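Methionine-binding lipoprotein metQ (Bacillus subtilis subsp. subtilis, PDB 4GOT) binds methionine, here caught as selenomethionine, and probably hands it to the membrane permease of the MetNPQ ABC importer. Local coordinates at residues K48-K53 / A209-E214; Q61-L66 / L78-A83; A106-T111 / L153-V158. One frame throughout, in Å; residues are numbered along the deposited sequence. Where two conformers were deposited one is given.

Overall arrangement
The chain folds into two lobes with the bound selenomethionine between them. From the N terminus, helix 44-51 supplies the first half of contact 1, and strand 57-62 leads into helix 63-72, which contact 2 closes against strand 78-86 after a short loop. The chain then enters the other lobe, where contact 3 pairs strands 107-111 and 154-158 in a separate sheet. Only on its return, in strand 206-211, is contact 1 closed. Contacts 2 and 3, which follow each other in series, are therefore both nested inside it. Contacts 1 and 2 touch through neighbouring strands of one sheet, whereas contact 3 lies about 27 Å from contact 2, centre to centre.

Contact 1: residues K48-K53 / A209-E214; sequences KALADK and AVRKGE
Arg211, the last residue of strand 206-211, reaches across to Leu50 and Lys53 where helix 44-51 ends in a Schellman motif. Its NH1 donates to the backbone O of Leu50 at 2.9 Å, with an N-H...O angle of 144°. That same oxygen accepts from Lys53 N, and the two donors come from opposite faces of its carbonyl plane. Arginine suits the place: it is long enough to reach the helix end, and the carbonyls gathered there would probably favour its positive charge. NH1 also bonds to Val55 O, just beyond the helix. A bend at the third torsion of Arg211 (-63°) sets NE beside Lys53, whose CG lies over one face of the guanidinium, toward its rim. The two side chains cross at about a right angle; aliphatic carbon of Lys53 meets the flat group, and its NZ is 5.2 Å from Arg211 NE, the two like charges not touching.

Leu50 CD1 lies alongside the guanidinium, 3.5 Å from Arg211 NH1, while its CD2 makes the apolar contact, 4.1 Å from Ala209 CB, a methyl small enough to let the leucine close on the strand. Leu78 and Asn58, on the strands beside 206-211, also touch Leu50. Beyond Arg211 the strand ends in a type II beta turn, with Gly213 at the position whose positive phi favours glycine, and Glu214 N donates to Arg211 O at 3.1 Å.

Contact 2: residues Q61-L66 / L78-A83; sequences QHIPYL and LVNAGA. With MSE (selenomethionine), chain B.
Beside the methionine pocket, Leu66 and Ile63 of helix 63-72 pack on Leu78 and Asn80 of strand 78-86. Leu66 points toward the strand, with CG anti to its backbone N (chi1 179°); from there CD1 lies 3.9 Å from Leu78 CB, and CD2 is 4.1 Å from Asn80 N. A branched leucine can thus touch the strand at two points. Ile63 brings its CD1 to 3.6 Å from Asn80 ND2. The other end of that amide is occupied, for Asn80 OD1 accepts from Gly82 N at 2.7 Å in an Asx turn, the donor standing well above the carbonyl plane. Gly82 has backbone angles that would jam a side chain against the preceding carbonyl.

The same helix start faces the ligand. His62 is its N-cap, with ND1 accepting from Tyr65 N at 3.1 Å, while its NE2 bonds to Glu116. Selenium sits over one face of the imidazole, nearest to His62 NE2 at 3.2 Å, and the ligand's CE lies over the centre of the Tyr65 ring. Two aromatic faces against the ligand's selenium and terminal methyl, where an inner strand of the sheet passes into a helix, suit the interlobe site of a solute-binding protein.

Contact 3: residues A106-T111 / L153-V158; sequences ATIILT and LEFKKV
Strands 107-111 and 154-158 run parallel and in register, Ile108 beside Phe155 and Ile109 beside Lys156, with their axes 4.4 Å apart at the closest and a crossing angle of -36°. Five backbone bonds join them. Ala106 O accepts from Glu154 N; Ile108 bonds through N and O to Glu154 and Lys156, and Leu110 likewise to Lys156 and Val158. The bond from Leu110 N to Lys156 O has the least straight N-H...O angle of the five, 136°.

Ile108, Leu110 and Phe155 share one face of the sheet. Ile108 CB is 3.8 Å from Phe155 CD1, and Leu110 CD1 approaches Phe155 CB to 4.0 Å, both lying obliquely to the ring. Helix 117-126 covers this face, with Met120 on Leu110 and Leu124 on Phe155, so large apolar residues suit it.

On the other face Thr107 CG2 touches Lys156 CG at 3.6 Å, and Ile109 CD1 lies 3.7 Å from Lys156 CB. Lysine works here because its first carbons cover the neighbouring strand while its end leads away. Ile109 CG2, set anti to the backbone N, meets Val158 CG2 at 3.4 Å, a tight fit. An alanine in place of Ile109 would probably leave Val158 CG2 and Lys156 CB without their apolar neighbour and open a gap toward Ala166 of helix 163-168.

Two parallel strands joined by a connection that includes helix 117-126, packed on one face, form a beta-alpha-beta crossover, a recurrent unit of the alpha/beta lobes of solute-binding proteins.

Contact 1: residues K48-K53 / A209-E214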
# COMPACT_ATOMS: atom_id res chain seq x y z
N LYS A 48 15.29 1.74 -1.92
CA LYS A 48 16.67 1.61 -2.40
C LYS A 48 17.03 2.71 -3.42
O LYS A 48 18.11 3.33 -3.32
CB LYS A 48 16.93 0.23 -3.00
CG LYS A 48 18.39 0.01 -3.40
CD LYS A 48 18.72 -1.47 -3.46
CE LYS A 48 20.20 -1.73 -3.26
NZ LYS A 48 20.99 -0.90 -4.21
N ALA A 49 16.13 2.96 -4.37
CA ALA A 49 16.37 3.98 -5.42
C ALA A 49 16.51 5.37 -4.77
O ALA A 49 17.41 6.14 -5.11
CB ALA A 49 15.24 3.94 -6.47
N LEU A 50 15.65 5.67 -3.78
CA LEU A 50 15.68 6.94 -3.08
C LEU A 50 16.95 7.10 -2.30
O LEU A 50 17.65 8.08 -2.47
CB LEU A 50 14.47 7.04 -2.13
CG LEU A 50 14.21 8.32 -1.32
CD1 LEU A 50 14.20 9.58 -2.19
CD2 LEU A 50 12.90 8.12 -0.54
N ALA A 51 17.28 6.12 -1.46
CA ALA A 51 18.54 6.11 -0.70
C ALA A 51 19.77 6.21 -1.62
O ALA A 51 20.78 6.84 -1.26
CB ALA A 51 18.64 4.86 0.16
N ASP A 52 19.69 5.65 -2.82
CA ASP A 52 20.81 5.71 -3.80
C ASP A 52 20.85 7.03 -4.61
O ASP A 52 21.72 7.23 -5.44
CB ASP A 52 20.75 4.49 -4.75
CG ASP A 52 21.14 3.16 -4.04
OD1 ASP A 52 21.78 3.18 -2.97
OD2 ASP A 52 20.80 2.07 -4.56
N LYS A 53 19.93 7.94 -4.33
CA LYS A 53 19.84 9.25 -5.00
C LYS A 53 19.51 9.17 -6.50
O LYS A 53 19.83 10.08 -7.26
CB LYS A 53 21.10 10.11 -4.76
CG LYS A 53 21.50 10.16 -3.29
CD LYS A 53 22.63 11.12 -3.02
CE LYS A 53 22.74 11.36 -1.52
NZ LYS A 53 23.91 12.22 -1.20
N ALA A 209 7.74 9.75 0.43
CA ALA A 209 8.99 9.66 1.20
C ALA A 209 10.14 10.33 0.43
O ALA A 209 10.20 10.25 -0.82
CB ALA A 209 9.33 8.21 1.52
N VAL A 210 11.02 10.98 1.20
CA VAL A 210 12.20 11.68 0.69
C VAL A 210 13.39 11.32 1.59
O VAL A 210 13.22 10.68 2.64
CB VAL A 210 11.95 13.22 0.62
CG1 VAL A 210 10.77 13.55 -0.34
CG2 VAL A 210 11.70 13.82 2.02
N ARG A 211 14.59 11.72 1.18
CA ARG A 211 15.76 11.60 2.03
C ARG A 211 15.71 12.61 3.19
O ARG A 211 15.12 13.68 3.08
CB ARG A 211 17.05 11.74 1.21
CG ARG A 211 17.27 10.55 0.30
CD ARG A 211 18.66 10.57 -0.37
NE ARG A 211 18.75 11.75 -1.21
CZ ARG A 211 18.11 11.92 -2.36
NH1 ARG A 211 17.34 10.97 -2.87
NH2 ARG A 211 18.23 13.06 -3.02
N LYS A 212 16.31 12.24 4.32
CA LYS A 212 16.28 13.07 5.53
C LYS A 212 16.93 14.40 5.19
O LYS A 212 17.93 14.43 4.50
CB LYS A 212 17.03 12.38 6.68
CG LYS A 212 17.10 13.10 8.03
CD LYS A 212 18.39 12.69 8.75
CE LYS A 212 18.32 12.81 10.27
NZ LYS A 212 18.62 14.19 10.74
N GLY A 213 16.31 15.50 5.61
CA GLY A 213 16.79 16.85 5.29
C GLY A 213 16.14 17.46 4.05
O GLY A 213 16.43 18.59 3.75
N GLU A 214 15.32 16.73 3.32
CA GLU A 214 14.71 17.24 2.08
C GLU A 214 13.20 17.52 2.15
O GLU A 214 12.61 17.98 1.18
CB GLU A 214 14.97 16.27 0.93
CG GLU A 214 16.44 16.04 0.57
CD GLU A 214 17.14 17.30 0.06
OE1 GLU A 214 16.50 18.13 -0.65
OE2 GLU A 214 18.34 17.46 0.38

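Contact 2: residues Q61-L66 / L78-A83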
# COMPACT_ATOMS: atom_id res chain seq x y z
N GLN A 61 4.34 3.54 -0.51
CA GLN A 61 4.29 2.81 0.79
C GLN A 61 3.51 3.54 1.84
O GLN A 61 3.18 4.70 1.66
CB GLN A 61 5.72 2.60 1.31
CG GLN A 61 6.37 3.86 1.91
CD GLN A 61 7.87 3.83 1.94
OE1 GLN A 61 8.48 2.90 2.48
NE2 GLN A 61 8.51 4.86 1.35
N HIS A 62 3.33 2.90 2.99
CA HIS A 62 2.74 3.57 4.18
C HIS A 62 3.84 3.68 5.26
O HIS A 62 4.95 3.20 5.07
CB HIS A 62 1.51 2.82 4.71
CG HIS A 62 1.63 1.31 4.68
ND1 HIS A 62 2.50 0.60 5.49
CD2 HIS A 62 0.97 0.39 3.94
CE1 HIS A 62 2.38 -0.70 5.22
NE2 HIS A 62 1.48 -0.85 4.26
N ILE A 63 3.53 4.34 6.37
CA ILE A 63 4.53 4.60 7.42
C ILE A 63 5.06 3.28 8.04
O ILE A 63 6.27 3.14 8.21
CB ILE A 63 4.01 5.61 8.50
CG1 ILE A 63 3.87 7.04 7.93
CG2 ILE A 63 4.87 5.59 9.78
CD1 ILE A 63 2.86 7.88 8.69
N PRO A 64 4.16 2.30 8.35
CA PRO A 64 4.66 1.01 8.88
C PRO A 64 5.65 0.34 7.91
O PRO A 64 6.67 -0.21 8.34
CB PRO A 64 3.37 0.23 9.09
CG PRO A 64 2.37 1.30 9.52
CD PRO A 64 2.69 2.41 8.52
N TYR A 65 5.39 0.43 6.61
CA TYR A 65 6.31 -0.18 5.66
C TYR A 65 7.68 0.54 5.73
O TYR A 65 8.72 -0.10 5.75
CB TYR A 65 5.75 -0.15 4.25
CG TYR A 65 6.61 -0.98 3.30
CD1 TYR A 65 7.66 -0.41 2.63
CD2 TYR A 65 6.35 -2.34 3.08
CE1 TYR A 65 8.47 -1.16 1.79
CE2 TYR A 65 7.15 -3.09 2.23
CZ TYR A 65 8.22 -2.49 1.58
OH TYR A 65 9.01 -3.19 0.69
N LEU A 66 7.65 1.87 5.72
CA LEU A 66 8.85 2.71 5.78
C LEU A 66 9.67 2.41 7.05
O LEU A 66 10.88 2.21 6.98
CB LEU A 66 8.50 4.22 5.71
CG LEU A 66 9.74 5.16 5.81
CD1 LEU A 66 10.76 4.92 4.66
CD2 LEU A 66 9.29 6.62 5.88
N LEU A 78 15.58 8.03 5.61
CA LEU A 78 14.43 8.50 4.86
C LEU A 78 13.43 9.15 5.82
O LEU A 78 13.48 8.90 7.02
CB LEU A 78 13.79 7.34 4.11
CG LEU A 78 14.76 6.60 3.17
CD1 LEU A 78 14.05 5.48 2.43
CD2 LEU A 78 15.37 7.61 2.22
N VAL A 79 12.56 9.99 5.27
CA VAL A 79 11.52 10.68 6.05
C VAL A 79 10.21 10.70 5.26
O VAL A 79 10.21 10.72 4.00
CB VAL A 79 11.94 12.13 6.43
CG1 VAL A 79 13.06 12.14 7.48
CG2 VAL A 79 12.35 12.94 5.20
N ASN A 80 9.10 10.68 6.00
CA ASN A 80 7.75 10.90 5.46
C ASN A 80 7.60 12.39 5.14
O ASN A 80 7.68 13.22 6.04
CB ASN A 80 6.77 10.49 6.55
CG ASN A 80 5.35 10.79 6.23
OD1 ASN A 80 4.98 11.02 5.07
ND2 ASN A 80 4.50 10.76 7.25
N ALA A 81 7.38 12.75 3.88
CA ALA A 81 7.10 14.11 3.50
C ALA A 81 5.60 14.44 3.65
O ALA A 81 5.25 15.61 3.62
CB ALA A 81 7.53 14.39 2.06
N GLY A 82 4.73 13.42 3.79
CA GLY A 82 3.28 13.63 3.97
C GLY A 82 2.40 12.55 3.31
O GLY A 82 2.71 12.03 2.23
N ALA A 83 1.29 12.24 3.98
CA ALA A 83 0.28 11.29 3.47
C ALA A 83 -0.56 11.91 2.30
O ALA A 83 -0.77 13.12 2.24
CB ALA A 83 -0.62 10.83 4.64
N MSE B . -0.12 0.69 -1.94
CA MSE B . 0.01 -0.42 -0.95
C MSE B . -1.15 -0.45 0.10
O MSE B . -1.41 0.59 0.65
OXT MSE B . -1.81 -1.45 0.46
CB MSE B . 1.34 -0.25 -0.20
CG MSE B . 1.79 -1.42 0.62
SE MSE B . 3.39 -1.03 1.71
CE MSE B . 4.82 -1.14 0.18

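Contact 3: residues A106-T111 / L153-V158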
# COMPACT_ATOMS: atom_id res chain seq x y z
N ALA A 106 -8.74 -24.50 5.93
CA ALA A 106 -8.62 -23.61 4.78
C ALA A 106 -7.23 -22.95 4.77
O ALA A 106 -6.63 -22.70 5.85
CB ALA A 106 -9.75 -22.58 4.76
N THR A 107 -6.73 -22.73 3.55
CA THR A 107 -5.43 -22.06 3.26
C THR A 107 -5.64 -20.59 2.89
O THR A 107 -6.40 -20.26 1.94
CB THR A 107 -4.70 -22.65 2.04
OG1 THR A 107 -4.32 -24.00 2.29
CG2 THR A 107 -3.42 -21.82 1.72
N ILE A 108 -4.94 -19.73 3.65
CA ILE A 108 -4.97 -18.28 3.49
C ILE A 108 -3.63 -17.88 2.87
O ILE A 108 -2.58 -18.22 3.42
CB ILE A 108 -5.20 -17.54 4.83
CG1 ILE A 108 -6.49 -18.01 5.53
CG2 ILE A 108 -5.28 -16.04 4.62
CD1 ILE A 108 -7.76 -17.79 4.74
N ILE A 109 -3.68 -17.23 1.71
CA ILE A 109 -2.48 -16.70 1.05
C ILE A 109 -2.27 -15.24 1.49
O ILE A 109 -2.91 -14.29 1.00
CB ILE A 109 -2.53 -16.76 -0.50
CG1 ILE A 109 -3.04 -18.13 -1.00
CG2 ILE A 109 -1.17 -16.38 -1.13
CD1 ILE A 109 -2.09 -19.29 -0.77
N LEU A 110 -1.36 -15.11 2.44
CA LEU A 110 -0.79 -13.85 2.89
C LEU A 110 0.22 -13.35 1.87
O LEU A 110 0.76 -14.14 1.09
CB LEU A 110 -0.03 -14.09 4.20
CG LEU A 110 -0.80 -14.66 5.40
CD1 LEU A 110 0.17 -14.85 6.56
CD2 LEU A 110 -1.94 -13.71 5.79
N THR A 111 0.49 -12.05 1.88
CA THR A 111 1.67 -11.55 1.16
C THR A 111 2.84 -11.74 2.13
O THR A 111 2.64 -11.92 3.36
CB THR A 111 1.50 -10.10 0.63
OG1 THR A 111 1.90 -9.15 1.62
CG2 THR A 111 0.06 -9.79 0.16
N LEU A 153 -6.88 -22.67 10.31
CA LEU A 153 -6.46 -22.08 9.06
C LEU A 153 -4.97 -22.33 8.93
O LEU A 153 -4.27 -22.37 9.94
CB LEU A 153 -6.81 -20.57 9.05
CG LEU A 153 -8.30 -20.21 9.18
CD1 LEU A 153 -8.52 -18.71 9.28
CD2 LEU A 153 -9.07 -20.76 7.99
N GLU A 154 -4.52 -22.59 7.69
CA GLU A 154 -3.11 -22.71 7.36
C GLU A 154 -2.71 -21.49 6.49
O GLU A 154 -3.54 -20.98 5.71
CB GLU A 154 -2.89 -24.05 6.63
CG GLU A 154 -3.25 -25.27 7.50
CD GLU A 154 -3.49 -26.54 6.69
OE1 GLU A 154 -3.22 -26.55 5.47
OE2 GLU A 154 -3.96 -27.53 7.28
N PHE A 155 -1.47 -21.02 6.61
CA PHE A 155 -1.06 -19.81 5.92
C PHE A 155 0.11 -20.07 4.99
O PHE A 155 1.02 -20.82 5.34
CB PHE A 155 -0.70 -18.70 6.91
CG PHE A 155 -1.78 -18.41 7.93
CD1 PHE A 155 -2.76 -17.47 7.68
CD2 PHE A 155 -1.80 -19.06 9.14
CE1 PHE A 155 -3.76 -17.18 8.62
CE2 PHE A 155 -2.80 -18.79 10.08
CZ PHE A 155 -3.78 -17.85 9.82
N LYS A 156 0.07 -19.44 3.81
CA LYS A 156 1.18 -19.46 2.85
C LYS A 156 1.55 -17.99 2.57
O LYS A 156 0.77 -17.09 2.84
CB LYS A 156 0.74 -20.13 1.54
CG LYS A 156 0.21 -21.56 1.63
CD LYS A 156 1.34 -22.57 1.62
CE LYS A 156 0.86 -24.01 1.37
NZ LYS A 156 0.73 -24.32 -0.10
N LYS A 157 2.74 -17.73 2.03
CA LYS A 157 3.13 -16.36 1.72
C LYS A 157 3.57 -16.26 0.29
O LYS A 157 4.35 -17.09 -0.15
CB LYS A 157 4.25 -15.87 2.64
CG LYS A 157 3.81 -15.65 4.06
CD LYS A 157 4.97 -15.79 5.03
CE LYS A 157 4.49 -15.88 6.47
NZ LYS A 157 4.51 -14.51 7.02
N VAL A 158 3.03 -15.26 -0.41
CA VAL A 158 3.38 -14.97 -1.81
C VAL A 158 3.82 -13.50 -1.92
O VAL A 158 3.31 -12.65 -1.21
CB VAL A 158 2.17 -15.26 -2.73
CG1 VAL A 158 2.43 -14.83 -4.17
CG2 VAL A 158 1.81 -16.76 -2.68